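Local coordinates for beta-galactoside alpha-2,6-sialyltransferase (Photobacterium sp., PDB 2Z4T), which transfers sialic acid from a CMP-linked donor to galactose-containing acceptors such as lactose, forming an alpha-2,6 linkage, at residues G62-L67 with V80-D85; D87-F92 with T109-A114; A124-L129 with S430-M435; Q131-I136 with E332-I337. One frame throughout, in Å; residues are numbered along the deposited sequence.

In the fold
From the N terminus the chain first builds an immunoglobulin-like beta-sandwich, and contact 1 closes a short span of chain there, bringing the loop after strand 52-61 against the loop after strand 77-80. Contact 2 follows in series and pairs the two strands of the hairpin 88-98/103-122; the two touch, their centres about 8 Å apart. Strand 103-122 then runs on into the GT-B catalytic part and leads to helix 126-141. That helix serves both remaining contacts: its first turn meets 430-435 beside the bound CMP in contact 3, and its middle packs on helix 328-338 in contact 4. Contact 4 is nested within the long loop that contact 3 closes.

Contact 1. Residues G62-L67 with V80-D85; sequences GTQQLL and VAPRLD
The amide nitrogen NE2 of Gln-64 donates to the backbone O of Arg-83 at 3.2 Å, the one direct hydrogen bond between two loops at an end of the immunoglobulin-like beta-sandwich. It is fairly straight, 157° at the hydrogen, and NE2 lies somewhat out of the carbonyl plane. Gln-64 can span the gap because its chain is extended beyond CG, with CD anti to CA (chi2 176°). On the other branch of the amide, OE1 sits 3.3 Å from CB of Pro-82, and a water links OE1 weakly to the backbone N of Arg-83. Pro-82 thus meets the amide at CB, while Leu-66 takes the same ring from another direction: the leucine crosses the proline at about a right angle and puts CD2 4.0 Å from Pro-82 CB. The same leucine and proline also rest on Tyr-90 of strand 88-98, which places this mostly exposed contact against the sandwich. Nearer strand 77-80, a second water joins Leu-66 O to Val-80 N, where the backbones stand too far apart to bond directly. At the far end, Leu-84 slides past Gln-64 in the opposite direction, its CD2 3.8 Å from NE2.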
# COMPACT_ATOMS: atom_id res chain seq x y z
N GLY A 62 -25.78 -20.27 21.09
CA GLY A 62 -24.37 -20.60 21.06
C GLY A 62 -24.17 -22.01 21.59
O GLY A 62 -24.86 -22.44 22.50
N THR A 63 -23.22 -22.73 21.01
CA THR A 63 -23.10 -24.12 21.41
C THR A 63 -22.28 -24.34 22.71
O THR A 63 -22.75 -25.03 23.60
CB THR A 63 -22.79 -25.08 20.22
OG1 THR A 63 -21.64 -25.88 20.50
CG2 THR A 63 -22.58 -24.35 18.96
N GLN A 64 -21.09 -23.78 22.83
CA GLN A 64 -20.34 -23.91 24.07
C GLN A 64 -20.95 -23.05 25.18
O GLN A 64 -21.40 -21.93 24.94
CB GLN A 64 -18.86 -23.58 23.87
CG GLN A 64 -18.06 -24.77 23.34
CD GLN A 64 -16.59 -24.42 23.05
OE1 GLN A 64 -15.88 -23.93 23.93
NE2 GLN A 64 -16.15 -24.67 21.81
N GLN A 65 -20.99 -23.60 26.39
CA GLN A 65 -21.53 -22.90 27.56
C GLN A 65 -20.49 -21.95 28.14
O GLN A 65 -19.42 -22.37 28.53
CB GLN A 65 -21.96 -23.92 28.60
CG GLN A 65 -23.25 -24.58 28.28
CD GLN A 65 -24.41 -23.67 28.58
OE1 GLN A 65 -24.64 -23.31 29.74
NE2 GLN A 65 -25.14 -23.27 27.55
N LEU A 66 -20.82 -20.66 28.21
CA LEU A 66 -19.83 -19.64 28.58
C LEU A 66 -20.07 -19.00 29.94
O LEU A 66 -19.16 -18.37 30.50
CB LEU A 66 -19.76 -18.53 27.52
CG LEU A 66 -19.55 -18.86 26.05
CD1 LEU A 66 -19.25 -17.56 25.30
CD2 LEU A 66 -18.44 -19.87 25.83
N LEU A 67 -21.29 -19.15 30.46
CA LEU A 67 -21.68 -18.52 31.72
C LEU A 67 -21.47 -19.44 32.94
O LEU A 67 -22.22 -20.40 33.17
CB LEU A 67 -23.13 -18.05 31.62
CG LEU A 67 -23.41 -16.59 31.91
CD1 LEU A 67 -22.35 -15.69 31.30
CD2 LEU A 67 -24.77 -16.27 31.35
N VAL A 80 -15.49 -15.15 28.48
CA VAL A 80 -14.34 -15.38 27.64
C VAL A 80 -14.88 -16.08 26.40
O VAL A 80 -15.61 -17.06 26.52
CB VAL A 80 -13.31 -16.28 28.38
CG1 VAL A 80 -12.07 -16.49 27.54
CG2 VAL A 80 -12.93 -15.65 29.73
N ALA A 81 -14.55 -15.57 25.21
CA ALA A 81 -14.96 -16.21 23.97
C ALA A 81 -14.32 -17.58 23.92
O ALA A 81 -13.20 -17.74 24.40
CB ALA A 81 -14.50 -15.38 22.80
N PRO A 82 -15.02 -18.59 23.35
CA PRO A 82 -14.49 -19.95 23.35
C PRO A 82 -13.43 -20.13 22.27
O PRO A 82 -13.21 -19.22 21.46
CB PRO A 82 -15.71 -20.80 23.01
CG PRO A 82 -16.55 -19.93 22.18
CD PRO A 82 -16.31 -18.50 22.65
N ARG A 83 -12.76 -21.29 22.29
CA ARG A 83 -11.88 -21.70 21.21
C ARG A 83 -12.76 -22.42 20.20
O ARG A 83 -13.50 -23.33 20.57
CB ARG A 83 -10.81 -22.65 21.73
CG ARG A 83 -9.86 -22.01 22.68
CD ARG A 83 -8.70 -22.90 22.99
NE ARG A 83 -9.00 -23.86 24.05
CZ ARG A 83 -8.17 -24.82 24.43
NH1 ARG A 83 -6.98 -24.96 23.83
NH2 ARG A 83 -8.52 -25.66 25.40
N LEU A 84 -12.69 -22.01 18.94
CA LEU A 84 -13.60 -22.56 17.93
C LEU A 84 -12.87 -23.05 16.70
O LEU A 84 -11.70 -22.72 16.49
CB LEU A 84 -14.63 -21.51 17.51
CG LEU A 84 -15.52 -20.90 18.59
CD1 LEU A 84 -16.26 -19.69 18.00
CD2 LEU A 84 -16.48 -21.98 19.14
N ASP A 85 -13.58 -23.84 15.90
CA ASP A 85 -13.12 -24.26 14.58
C ASP A 85 -13.73 -23.39 13.49
O ASP A 85 -13.14 -23.24 12.43
CB ASP A 85 -13.51 -25.71 14.36
CG ASP A 85 -12.84 -26.65 15.34
OD1 ASP A 85 -11.63 -26.48 15.60
OD2 ASP A 85 -13.53 -27.55 15.86
O HOH W 1 -12.78 -23.20 25.07
O HOH W 2 -16.82 -17.42 30.28

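Contact 2. Residues D87-F92 with T109-A114; sequences DEKYCF and TLNVVA
Leu-110, Asp-87 and Val-112 bury the most surface where strands 88-98 and 103-122 pair as an antiparallel hairpin of the immunoglobulin-like domain. Tyr-90 and Leu-110 form a hydrogen-bonded pair, each N at 2.8 Å from the other's O; Glu-88 and Val-112 form the next, while Lys-89 and Asn-111 face each other in the non-hydrogen-bonded pair between them. Leu-110 shares its sheet face with Tyr-90 and Val-112, and its CD1 comes within 3.8 Å of Phe-92 CE1, the two side chains crossing at about a right angle. Val-112 directs CG2 to the Tyr-90 ring, 4.0 Å from CD1. Beyond that ring, Tyr-90 OH bonds the backbone N of Gln-64 and Glu-88 OE1 that of Thr-63, fastening the neighbouring loop to this strand. On the other face, Cys-91 is tied to Cys-61 by a disulfide. Asp-87 works past the last backbone pair: chi1 -62° sets CG beside the residue's own N, and from there OD1 accepts Ala-114 N at 2.9 Å, the donor 40° out of the carboxylate plane. The same OD1 makes a salt bridge with Arg-193, joining the hairpin to the loop before strand 194-201, and the guanidinium would probably stabilise the carboxylate as an anion.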
# COMPACT_ATOMS: atom_id res chain seq x y z
N ASP A 87 -16.34 -19.73 12.99
CA ASP A 87 -17.02 -18.56 13.54
C ASP A 87 -18.43 -18.92 13.97
O ASP A 87 -19.10 -19.73 13.33
CB ASP A 87 -17.06 -17.44 12.49
CG ASP A 87 -15.67 -16.95 12.09
OD1 ASP A 87 -14.64 -17.44 12.65
OD2 ASP A 87 -15.60 -16.05 11.21
N GLU A 88 -18.86 -18.31 15.07
CA GLU A 88 -20.13 -18.62 15.69
C GLU A 88 -20.64 -17.47 16.54
O GLU A 88 -19.88 -16.86 17.28
CB GLU A 88 -19.99 -19.88 16.55
CG GLU A 88 -21.34 -20.37 17.04
CD GLU A 88 -21.28 -21.52 18.04
OE1 GLU A 88 -22.38 -22.00 18.40
OE2 GLU A 88 -20.17 -21.93 18.47
N LYS A 89 -21.94 -17.21 16.44
CA LYS A 89 -22.62 -16.21 17.27
C LYS A 89 -23.07 -16.80 18.61
O LYS A 89 -23.55 -17.93 18.67
CB LYS A 89 -23.81 -15.57 16.52
CG LYS A 89 -23.32 -14.70 15.31
CD LYS A 89 -24.45 -14.05 14.49
CE LYS A 89 -23.90 -13.36 13.21
NZ LYS A 89 -23.26 -14.36 12.30
N TYR A 90 -22.86 -16.02 19.67
CA TYR A 90 -23.31 -16.36 21.03
C TYR A 90 -24.26 -15.27 21.53
O TYR A 90 -24.01 -14.09 21.31
CB TYR A 90 -22.10 -16.58 21.97
CG TYR A 90 -21.47 -17.94 21.77
CD1 TYR A 90 -20.64 -18.18 20.68
CD2 TYR A 90 -21.77 -19.00 22.63
CE1 TYR A 90 -20.10 -19.45 20.46
CE2 TYR A 90 -21.24 -20.26 22.42
CZ TYR A 90 -20.41 -20.49 21.34
OH TYR A 90 -19.90 -21.74 21.14
N CYS A 91 -25.35 -15.68 22.19
CA CYS A 91 -26.36 -14.74 22.69
C CYS A 91 -26.52 -14.80 24.20
O CYS A 91 -26.49 -15.88 24.80
CB CYS A 91 -27.72 -15.06 22.09
SG CYS A 91 -27.79 -15.29 20.33
N PHE A 92 -26.73 -13.63 24.80
CA PHE A 92 -26.94 -13.49 26.24
C PHE A 92 -28.06 -12.48 26.49
O PHE A 92 -28.04 -11.37 25.94
CB PHE A 92 -25.64 -13.06 26.93
CG PHE A 92 -24.50 -14.02 26.71
CD1 PHE A 92 -23.63 -13.83 25.65
CD2 PHE A 92 -24.35 -15.14 27.52
CE1 PHE A 92 -22.58 -14.73 25.41
CE2 PHE A 92 -23.31 -16.05 27.29
CZ PHE A 92 -22.43 -15.85 26.23
N THR A 109 -25.40 -9.80 21.57
CA THR A 109 -24.92 -10.73 20.56
C THR A 109 -23.41 -10.60 20.43
O THR A 109 -22.89 -9.52 20.19
CB THR A 109 -25.57 -10.47 19.19
OG1 THR A 109 -26.96 -10.75 19.29
CG2 THR A 109 -25.01 -11.40 18.15
N LEU A 110 -22.71 -11.72 20.60
CA LEU A 110 -21.28 -11.76 20.39
C LEU A 110 -21.00 -12.59 19.14
O LEU A 110 -21.30 -13.79 19.09
CB LEU A 110 -20.56 -12.32 21.63
CG LEU A 110 -20.83 -11.60 22.97
CD1 LEU A 110 -20.02 -12.21 24.11
CD2 LEU A 110 -20.53 -10.12 22.90
N ASN A 111 -20.48 -11.91 18.11
CA ASN A 111 -19.97 -12.57 16.92
C ASN A 111 -18.53 -12.95 17.21
O ASN A 111 -17.63 -12.07 17.28
CB ASN A 111 -20.04 -11.63 15.70
CG ASN A 111 -21.35 -10.82 15.64
OD1 ASN A 111 -22.44 -11.39 15.45
ND2 ASN A 111 -21.25 -9.48 15.80
N VAL A 112 -18.31 -14.25 17.42
CA VAL A 112 -16.97 -14.78 17.65
C VAL A 112 -16.34 -15.21 16.31
O VAL A 112 -16.90 -16.04 15.58
CB VAL A 112 -16.92 -15.97 18.67
CG1 VAL A 112 -15.47 -16.35 18.96
CG2 VAL A 112 -17.65 -15.61 19.99
N VAL A 113 -15.18 -14.63 16.00
CA VAL A 113 -14.54 -14.85 14.69
C VAL A 113 -13.10 -15.24 14.93
O VAL A 113 -12.53 -14.90 15.98
CB VAL A 113 -14.61 -13.58 13.80
CG1 VAL A 113 -16.09 -13.10 13.60
CG2 VAL A 113 -13.76 -12.44 14.40
N ALA A 114 -12.50 -15.96 13.98
CA ALA A 114 -11.09 -16.33 14.09
C ALA A 114 -10.18 -15.11 14.33
O ALA A 114 -10.39 -14.05 13.72
CB ALA A 114 -10.63 -17.08 12.86

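Contact 3. Residues A124-L129 with S430-M435; sequences ASLPTL and SFEVLM. With C5P (cytidine-5'-monophosphate), chain C.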
# COMPACT_ATOMS: atom_id res chain seq x y z
N ALA A 124 9.46 0.90 -0.59
CA ALA A 124 9.36 1.85 -1.71
C ALA A 124 8.18 2.80 -1.53
O ALA A 124 7.89 3.19 -0.40
CB ALA A 124 9.28 1.11 -3.02
N SER A 125 7.50 3.19 -2.62
CA SER A 125 6.40 4.17 -2.52
C SER A 125 5.06 3.61 -2.96
O SER A 125 4.06 3.70 -2.23
CB SER A 125 6.68 5.44 -3.33
OG SER A 125 7.93 6.01 -2.97
N LEU A 126 5.05 3.03 -4.15
CA LEU A 126 3.82 2.52 -4.75
C LEU A 126 3.13 1.45 -3.90
O LEU A 126 1.95 1.64 -3.52
CB LEU A 126 4.08 2.02 -6.15
CG LEU A 126 2.86 2.06 -7.06
CD1 LEU A 126 2.13 3.39 -6.97
CD2 LEU A 126 3.32 1.82 -8.47
N PRO A 127 3.84 0.34 -3.57
CA PRO A 127 3.17 -0.71 -2.79
C PRO A 127 2.64 -0.19 -1.46
O PRO A 127 1.54 -0.58 -1.03
CB PRO A 127 4.28 -1.73 -2.55
CG PRO A 127 5.30 -1.47 -3.65
CD PRO A 127 5.25 0.01 -3.86
N THR A 128 3.41 0.70 -0.83
CA THR A 128 3.08 1.20 0.48
C THR A 128 1.77 2.03 0.43
O THR A 128 0.94 1.98 1.34
CB THR A 128 4.26 2.05 1.06
OG1 THR A 128 5.31 1.18 1.48
CG2 THR A 128 3.80 2.88 2.26
N LEU A 129 1.62 2.78 -0.65
CA LEU A 129 0.42 3.55 -0.88
C LEU A 129 -0.79 2.62 -1.00
O LEU A 129 -1.81 2.85 -0.35
CB LEU A 129 0.56 4.40 -2.14
CG LEU A 129 -0.66 5.23 -2.51
CD1 LEU A 129 -0.90 6.28 -1.45
CD2 LEU A 129 -0.45 5.86 -3.90
N SER A 430 2.86 10.49 -2.37
CA SER A 430 2.77 9.84 -3.69
C SER A 430 1.93 10.70 -4.62
O SER A 430 0.86 11.20 -4.23
CB SER A 430 2.20 8.45 -3.60
OG SER A 430 3.27 7.52 -3.51
N PHE A 431 2.41 10.91 -5.84
CA PHE A 431 1.75 11.81 -6.74
C PHE A 431 0.36 11.31 -7.09
O PHE A 431 -0.56 12.10 -7.38
CB PHE A 431 2.59 12.02 -8.00
CG PHE A 431 2.07 13.09 -8.92
CD1 PHE A 431 2.07 14.42 -8.53
CD2 PHE A 431 1.59 12.77 -10.17
CE1 PHE A 431 1.59 15.44 -9.39
CE2 PHE A 431 1.13 13.74 -11.04
CZ PHE A 431 1.13 15.08 -10.65
N GLU A 432 0.17 10.00 -7.06
CA GLU A 432 -1.16 9.54 -7.42
C GLU A 432 -2.25 9.92 -6.41
O GLU A 432 -3.43 9.94 -6.77
CB GLU A 432 -1.23 8.12 -8.03
CG GLU A 432 -0.28 7.07 -7.59
CD GLU A 432 1.16 7.23 -8.01
OE1 GLU A 432 1.56 6.89 -9.13
OE2 GLU A 432 1.94 7.61 -7.14
N VAL A 433 -1.88 10.34 -5.20
CA VAL A 433 -2.91 10.86 -4.33
C VAL A 433 -3.47 12.18 -4.86
O VAL A 433 -4.66 12.47 -4.67
CB VAL A 433 -2.56 10.88 -2.80
CG1 VAL A 433 -1.44 9.91 -2.45
CG2 VAL A 433 -2.31 12.26 -2.28
N LEU A 434 -2.64 12.94 -5.58
CA LEU A 434 -3.17 14.15 -6.22
C LEU A 434 -4.15 13.79 -7.33
O LEU A 434 -5.12 14.51 -7.54
CB LEU A 434 -2.07 15.09 -6.76
CG LEU A 434 -0.93 15.66 -5.91
CD1 LEU A 434 -0.82 17.11 -6.24
CD2 LEU A 434 -1.05 15.48 -4.40
N MET A 435 -3.88 12.70 -8.03
CA MET A 435 -4.84 12.20 -9.01
C MET A 435 -6.15 11.80 -8.34
O MET A 435 -7.21 12.20 -8.80
CB MET A 435 -4.28 11.01 -9.78
CG MET A 435 -5.18 10.54 -10.92
SD MET A 435 -4.58 8.96 -11.60
CE MET A 435 -4.85 7.91 -10.15
O3P C5P C . 9.87 7.51 -9.95
P C5P C . 9.49 6.14 -9.54
O1P C5P C . 10.50 5.67 -8.49
O2P C5P C . 9.19 5.24 -10.71
O5' C5P C . 8.09 6.28 -8.83
C5' C5P C . 7.53 5.27 -8.02
C4' C5P C . 6.43 5.95 -7.22
O4' C5P C . 6.99 6.99 -6.40
C3' C5P C . 5.42 6.69 -8.08
O3' C5P C . 4.33 5.86 -8.48
C2' C5P C . 4.91 7.73 -7.13
O2' C5P C . 4.06 7.14 -6.14
C1' C5P C . 6.12 8.13 -6.35
N1 C5P C . 6.72 9.33 -6.92
C2 C5P C . 6.16 10.60 -6.60
N3 C5P C . 6.71 11.73 -7.10
C4 C5P C . 7.79 11.68 -7.93
C5 C5P C . 8.37 10.43 -8.26
C6 C5P C . 7.80 9.26 -7.73
O2 C5P C . 5.17 10.69 -5.87
N4 C5P C . 8.32 12.84 -8.40
O HOH W 3 3.82 6.23 -1.21
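Ser-125 brings CB to 4.0 Å from Ser-430 OG, and a water completes the link, donating to Ser-125 O and bonding Ser-430 OG, each at 2.7 Å. The CB also lies beside O4' of the bound cytidine monophosphate, so this residue borders the ribose. Leu-126, the first of its helix, crosses Glu-432 at about a right angle, its CD1 touching the carboxylate carbon. Leu-126 CD1 also lies 3.6 Å from the nucleotide's O3'. The Glu-432 carboxylate takes the ribose diol with both oxygens: O3' donates to Glu-432 OE1 at 3.0 Å, and O2' to OE2 over a modelled distance too short to be trusted. Phe-431 N adds a bond to the base carbonyl O2 at 2.8 Å. Thr-128 turns instead to the magnesium site, where its OG1 is held by Asp-122. Leu-129 closes the contact with both branches, CG lying anti to the backbone N (chi1 179°): CD2 reaches Ser-430 CB, also meeting Glu-432 CG, and CD1 rests 3.8 Å from Val-433 CG1. The two segments thus meet beside the nucleotide, where the two halves of the GT-B fold come together, helix 126-141 following strand 103-122 of one sheet and helix 431-436 preceding strand 443-447 of the other.

Contact 4. Residues Q131-I136 with E332-I337; sequences QLMDII and ELFLSI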
# COMPACT_ATOMS: atom_id res chain seq x y z
N GLN A 131 -1.07 -0.48 0.07
CA GLN A 131 -1.25 -1.19 1.33
C GLN A 131 -1.99 -0.31 2.33
O GLN A 131 -2.90 -0.78 3.00
CB GLN A 131 0.09 -1.69 1.91
CG GLN A 131 0.81 -2.72 1.02
CD GLN A 131 2.23 -3.05 1.48
OE1 GLN A 131 2.86 -2.26 2.21
NE2 GLN A 131 2.73 -4.24 1.09
N LEU A 132 -1.62 0.97 2.39
CA LEU A 132 -2.31 1.94 3.23
C LEU A 132 -3.80 1.95 2.95
O LEU A 132 -4.62 1.94 3.88
CB LEU A 132 -1.81 3.35 2.98
CG LEU A 132 -1.76 4.36 4.13
CD1 LEU A 132 -1.95 5.78 3.67
CD2 LEU A 132 -2.69 4.07 5.31
N MET A 133 -4.15 2.01 1.67
CA MET A 133 -5.54 2.03 1.28
C MET A 133 -6.25 0.71 1.68
O MET A 133 -7.40 0.75 2.08
CB MET A 133 -5.69 2.31 -0.22
CG MET A 133 -5.30 3.74 -0.60
SD MET A 133 -5.80 4.19 -2.28
CE MET A 133 -4.80 3.10 -3.30
N ASP A 134 -5.54 -0.43 1.59
CA ASP A 134 -6.08 -1.72 2.05
C ASP A 134 -6.35 -1.76 3.56
O ASP A 134 -7.32 -2.39 3.99
CB ASP A 134 -5.14 -2.86 1.69
CG ASP A 134 -5.05 -3.11 0.20
OD1 ASP A 134 -5.93 -2.64 -0.59
OD2 ASP A 134 -4.10 -3.79 -0.20
N ILE A 135 -5.50 -1.07 4.33
CA ILE A 135 -5.59 -1.10 5.78
C ILE A 135 -6.81 -0.32 6.21
O ILE A 135 -7.62 -0.82 7.00
CB ILE A 135 -4.32 -0.51 6.41
CG1 ILE A 135 -3.17 -1.50 6.31
CG2 ILE A 135 -4.57 -0.04 7.86
CD1 ILE A 135 -1.77 -0.90 6.57
N ILE A 136 -6.94 0.90 5.70
CA ILE A 136 -8.08 1.73 6.01
C ILE A 136 -9.42 1.04 5.67
O ILE A 136 -10.33 1.01 6.49
CB ILE A 136 -7.95 3.13 5.34
CG1 ILE A 136 -6.68 3.82 5.85
CG2 ILE A 136 -9.20 3.99 5.65
CD1 ILE A 136 -6.43 5.15 5.30
N GLU A 332 -10.23 11.50 5.29
CA GLU A 332 -9.45 12.39 6.14
C GLU A 332 -8.30 11.67 6.81
O GLU A 332 -7.19 12.19 6.89
CB GLU A 332 -10.31 13.06 7.21
CG GLU A 332 -9.57 14.07 8.11
CD GLU A 332 -10.28 14.31 9.42
OE1 GLU A 332 -10.51 15.48 9.78
OE2 GLU A 332 -10.65 13.32 10.10
N LEU A 333 -8.56 10.46 7.29
CA LEU A 333 -7.52 9.70 7.95
C LEU A 333 -6.41 9.36 6.94
O LEU A 333 -5.22 9.49 7.26
CB LEU A 333 -8.11 8.44 8.60
CG LEU A 333 -7.12 7.50 9.30
CD1 LEU A 333 -6.34 8.20 10.44
CD2 LEU A 333 -7.87 6.24 9.78
N PHE A 334 -6.81 8.99 5.74
CA PHE A 334 -5.89 8.72 4.64
C PHE A 334 -4.98 9.92 4.33
O PHE A 334 -3.75 9.77 4.33
CB PHE A 334 -6.69 8.29 3.40
CG PHE A 334 -5.84 8.01 2.20
CD1 PHE A 334 -5.06 6.87 2.13
CD2 PHE A 334 -5.86 8.87 1.11
CE1 PHE A 334 -4.27 6.62 1.00
CE2 PHE A 334 -5.09 8.63 -0.03
CZ PHE A 334 -4.29 7.50 -0.08
N LEU A 335 -5.57 11.09 4.07
CA LEU A 335 -4.79 12.28 3.67
C LEU A 335 -3.82 12.67 4.77
O LEU A 335 -2.69 13.12 4.54
CB LEU A 335 -5.68 13.49 3.30
CG LEU A 335 -6.62 13.27 2.12
CD1 LEU A 335 -7.35 14.54 1.76
CD2 LEU A 335 -5.88 12.69 0.89
N SER A 336 -4.30 12.46 5.98
CA SER A 336 -3.56 12.77 7.16
C SER A 336 -2.37 11.82 7.30
O SER A 336 -1.26 12.26 7.60
CB SER A 336 -4.51 12.66 8.33
OG SER A 336 -3.80 12.80 9.52
N ILE A 337 -2.56 10.53 7.04
CA ILE A 337 -1.45 9.60 7.08
C ILE A 337 -0.41 9.82 5.97
O ILE A 337 0.78 9.70 6.22
CB ILE A 337 -1.91 8.12 7.12
CG1 ILE A 337 -2.69 7.87 8.43
CG2 ILE A 337 -0.68 7.19 7.05
CD1 ILE A 337 -3.34 6.50 8.54
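Residues 131-136 and 332-337 are both helical and run roughly antiparallel, 146° between their directions, with axes 10.7 Å apart at closest approach. The nearest alpha carbons, of Ile-136 and Phe-334, are 7.5 Å apart; side chains make the contact, with no hydrogen bond across it. Phe-334 buries the largest area of any residue here. Its CG lies anti to the backbone N (chi1 179°), and the ring extends among three residues of the other helix. Leu-132 brings CD1 to 3.6 Å from Phe-334 CD1. Met-133 sets its CG 3.5 Å from Phe-334 CE1, and its SD stands 4.9 Å from the ring centroid, 41° off the normal: an oblique Met-aromatic contact. Ile-136 comes at the ring's edge, close to its plane, with CD1 3.7 Å from Phe-334 CB. One turn on, Ile-337 receives Leu-132 as well, CG2 lying 3.9 Å from the leucine's CD1. Phe-326 covers Met-133 and Ile-136 from a nearby loop, and Leu-164 of helix 158-164 lies against Ile-337. On the sheet side of the first helix, Gln-131 and Ile-135 pack on Tyr-120, Ile-135 also on Trp-151, whose NE1 is hydrogen-bonded to Gln-131 OE1. Helix 126-141 is the crossover of a beta-alpha-beta unit, joining parallel strands 103-122 and 146-151; a crossover helix packed on parallel strands is characteristic of the Rossmann-like domains of the GT-B fold.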